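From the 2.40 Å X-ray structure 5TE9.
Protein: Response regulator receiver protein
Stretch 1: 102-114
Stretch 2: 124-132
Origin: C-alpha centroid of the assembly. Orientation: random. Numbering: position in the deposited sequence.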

# COMPACT_ATOMS: atom_id res chain seq x y z
N PRO A 102 -9.49 13.48 8.86
CA PRO A 102 -8.35 12.98 9.64
C PRO A 102 -7.11 13.85 9.47
O PRO A 102 -6.74 14.22 8.35
CB PRO A 102 -8.13 11.58 9.08
CG PRO A 102 -9.49 11.17 8.59
CD PRO A 102 -10.10 12.41 8.04
N VAL A 103 -6.46 14.15 10.59
CA VAL A 103 -5.29 15.03 10.64
C VAL A 103 -4.15 14.27 11.30
O VAL A 103 -4.31 13.71 12.39
CB VAL A 103 -5.58 16.33 11.41
CG1 VAL A 103 -4.39 17.31 11.29
CG2 VAL A 103 -6.85 16.97 10.92
N VAL A 104 -3.01 14.25 10.63
CA VAL A 104 -1.75 13.77 11.18
C VAL A 104 -0.84 14.97 11.34
O VAL A 104 -0.65 15.73 10.39
CB VAL A 104 -1.12 12.71 10.27
CG1 VAL A 104 0.35 12.51 10.62
CG2 VAL A 104 -1.88 11.40 10.37
N VAL A 105 -0.30 15.15 12.54
CA VAL A 105 0.59 16.27 12.84
C VAL A 105 2.03 15.78 12.70
O VAL A 105 2.38 14.72 13.24
CB VAL A 105 0.33 16.83 14.24
CG1 VAL A 105 1.40 17.86 14.62
CG2 VAL A 105 -1.06 17.43 14.32
N LEU A 106 2.84 16.54 11.99
CA LEU A 106 4.24 16.19 11.82
C LEU A 106 5.04 16.71 13.00
O LEU A 106 4.93 17.88 13.37
CB LEU A 106 4.78 16.80 10.54
CG LEU A 106 4.08 16.31 9.28
CD1 LEU A 106 4.78 16.87 8.05
CD2 LEU A 106 4.12 14.80 9.31
N THR A 107 5.84 15.84 13.59
CA THR A 107 6.80 16.22 14.61
C THR A 107 8.19 16.10 14.02
O THR A 107 8.40 15.40 13.03
CB THR A 107 6.66 15.34 15.85
OG1 THR A 107 6.95 13.98 15.50
CG2 THR A 107 5.24 15.43 16.39
N THR A 108 9.15 16.79 14.62
CA THR A 108 10.49 16.77 14.07
C THR A 108 11.37 15.71 14.70
O THR A 108 12.49 15.49 14.23
CB THR A 108 11.15 18.15 14.20
OG1 THR A 108 11.35 18.45 15.59
CG2 THR A 108 10.27 19.22 13.59
N SER A 109 10.90 15.04 15.75
CA SER A 109 11.70 14.06 16.46
C SER A 109 10.78 13.10 17.18
O SER A 109 9.77 13.51 17.75
CB SER A 109 12.64 14.73 17.47
OG SER A 109 11.95 15.05 18.67
N LYS A 110 11.13 11.81 17.14
CA LYS A 110 10.36 10.80 17.86
C LYS A 110 10.21 11.18 19.33
O LYS A 110 9.18 10.88 19.95
CB LYS A 110 11.03 9.43 17.73
N SER A 111 11.21 11.86 19.89
CA SER A 111 11.07 12.38 21.25
C SER A 111 9.93 13.39 21.32
O SER A 111 9.04 13.28 22.17
CB SER A 111 12.38 13.01 21.71
OG SER A 111 12.28 13.40 23.06
N GLU A 112 9.93 14.38 20.41
CA GLU A 112 8.81 15.31 20.31
C GLU A 112 7.50 14.57 20.05
O GLU A 112 6.43 15.01 20.48
CB GLU A 112 9.07 16.34 19.21
CG GLU A 112 7.80 17.00 18.70
CD GLU A 112 8.05 18.25 17.88
OE1 GLU A 112 8.32 18.14 16.66
OE2 GLU A 112 7.98 19.35 18.47
N GLU A 113 7.57 13.43 19.35
CA GLU A 113 6.37 12.66 19.08
C GLU A 113 5.80 12.06 20.37
O GLU A 113 4.58 11.96 20.53
CB GLU A 113 6.68 11.57 18.06
CG GLU A 113 5.49 11.08 17.26
CD GLU A 113 5.75 9.73 16.60
OE1 GLU A 113 4.91 8.82 16.75
OE2 GLU A 113 6.79 9.57 15.94
N ASP A 114 6.67 11.66 21.30
CA ASP A 114 6.18 11.18 22.59
C ASP A 114 5.50 12.30 23.35
O ASP A 114 4.47 12.09 24.00
CB ASP A 114 7.32 10.59 23.41
N ASN A 124 -2.29 8.62 18.06
CA ASN A 124 -1.88 8.03 16.79
C ASN A 124 -1.71 9.06 15.68
O ASN A 124 -1.03 8.79 14.69
CB ASN A 124 -2.90 6.96 16.38
CG ASN A 124 -4.33 7.49 16.41
OD1 ASN A 124 -4.65 8.43 17.14
ND2 ASN A 124 -5.21 6.88 15.61
N CYS A 125 -2.32 10.24 15.82
CA CYS A 125 -2.33 11.24 14.76
C CYS A 125 -1.04 12.05 14.71
O CYS A 125 -1.08 13.24 14.37
CB CYS A 125 -3.54 12.16 14.93
SG CYS A 125 -5.13 11.29 14.90
N TYR A 126 0.09 11.44 15.06
CA TYR A 126 1.38 12.10 15.06
C TYR A 126 2.41 11.15 14.47
O TYR A 126 2.43 9.97 14.84
CB TYR A 126 1.81 12.50 16.48
CG TYR A 126 0.87 13.46 17.15
CD1 TYR A 126 -0.24 13.01 17.85
CD2 TYR A 126 1.08 14.83 17.08
CE1 TYR A 126 -1.11 13.88 18.45
CE2 TYR A 126 0.22 15.71 17.67
CZ TYR A 126 -0.87 15.23 18.36
OH TYR A 126 -1.74 16.11 18.95
N ILE A 127 3.24 11.65 13.55
CA ILE A 127 4.37 10.89 13.04
C ILE A 127 5.52 11.85 12.81
O ILE A 127 5.32 13.04 12.52
CB ILE A 127 4.10 10.11 11.74
CG1 ILE A 127 3.79 11.05 10.60
CG2 ILE A 127 3.00 9.08 11.91
CD1 ILE A 127 4.23 10.48 9.28
N THR A 128 6.73 11.33 12.96
CA THR A 128 7.91 12.13 12.75
C THR A 128 8.13 12.35 11.26
O THR A 128 7.85 11.47 10.44
CB THR A 128 9.10 11.45 13.39
OG1 THR A 128 8.74 11.09 14.72
CG2 THR A 128 10.30 12.37 13.44
N LYS A 129 8.56 13.52 10.91
CA LYS A 129 8.83 13.74 9.51
C LYS A 129 10.28 13.39 9.21
O LYS A 129 11.11 13.32 10.13
CB LYS A 129 8.50 15.18 9.15
CG LYS A 129 9.59 16.14 9.44
CD LYS A 129 9.26 17.49 8.87
CE LYS A 129 8.58 18.36 9.91
NZ LYS A 129 8.78 19.80 9.60
N PRO A 130 10.64 13.15 7.94
CA PRO A 130 9.83 13.30 6.73
C PRO A 130 8.92 12.12 6.52
O PRO A 130 9.11 11.08 7.10
CB PRO A 130 10.87 13.39 5.63
CG PRO A 130 11.96 12.52 6.12
CD PRO A 130 12.00 12.67 7.63
N VAL A 131 7.92 12.32 5.67
CA VAL A 131 6.95 11.28 5.37
C VAL A 131 7.42 10.60 4.10
O VAL A 131 6.98 10.90 2.99
CB VAL A 131 5.54 11.84 5.24
CG1 VAL A 131 4.57 10.73 4.78
CG2 VAL A 131 5.12 12.43 6.57
N ASP A 132 8.33 9.65 4.27
CA ASP A 132 8.63 8.69 3.22
C ASP A 132 7.55 7.61 3.21
O ASP A 132 6.58 7.67 3.97
CB ASP A 132 10.02 8.10 3.42
CG ASP A 132 10.06 7.10 4.53
OD1 ASP A 132 10.79 6.09 4.40
OD2 ASP A 132 9.32 7.30 5.52

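Strands 103-107 and 126-128 lie side by side in parallel register, Val105 beside Tyr126, Leu106 beside Ile127 and Thr107 beside Thr128. Four backbone hydrogen bonds alternate across the seam: Val105 N to Cys125 O (2.8 Å), Ile127 N to Val105 O (3.2 Å), Thr107 N to Ile127 O (3.0 Å) and Lys129 N to Thr107 O (2.8 Å). Val105 and Thr107 thus each use both N and O, while the side chains of neighbouring residues alternate between the two faces of the sheet.

Leu106 and Ile127 share one face. Leu106, in the m,t rotamer, places CD2 4.0 Å from Ile127 CG1 and 3.8 Å from Val131 CG2, so a single methyl group touches both. Ile127 takes chi1 p, and its CG1 also lies 3.7 Å from Val104 CG1. These are purely apolar contacts among buried side chains. Lys129, with chi1 p and an extended chi2, runs its aliphatic chain past Leu106, CE lying 4.2 Å from Leu106 CB, while its NZ is bonded elsewhere in the structure.

Val105, Thr107, Tyr126 and Thr128 occupy the other face. At chi1 m and chi2 86°, the Tyr126 ring brings CD2 to 3.6 Å from Val105 CB and 4.3 Å from Thr107 CG2, meeting both obliquely.

Helix 110-114 covers part of this face. Ser109, chi1 p, caps its start by accepting Glu112 N at OG (2.7 Å). From the first turn, Glu113 reaches back with chi1 and chi2 both t; this extended form carries OE2 to Thr128 OG1, which, at chi1 m, donates a 2.8 Å hydrogen bond to it. The methylene part of Glu113 also packs on the tyrosine, CG lying 4.0 Å from Tyr126 CB. One side chain therefore joins helix to strand by both polar and apolar contact.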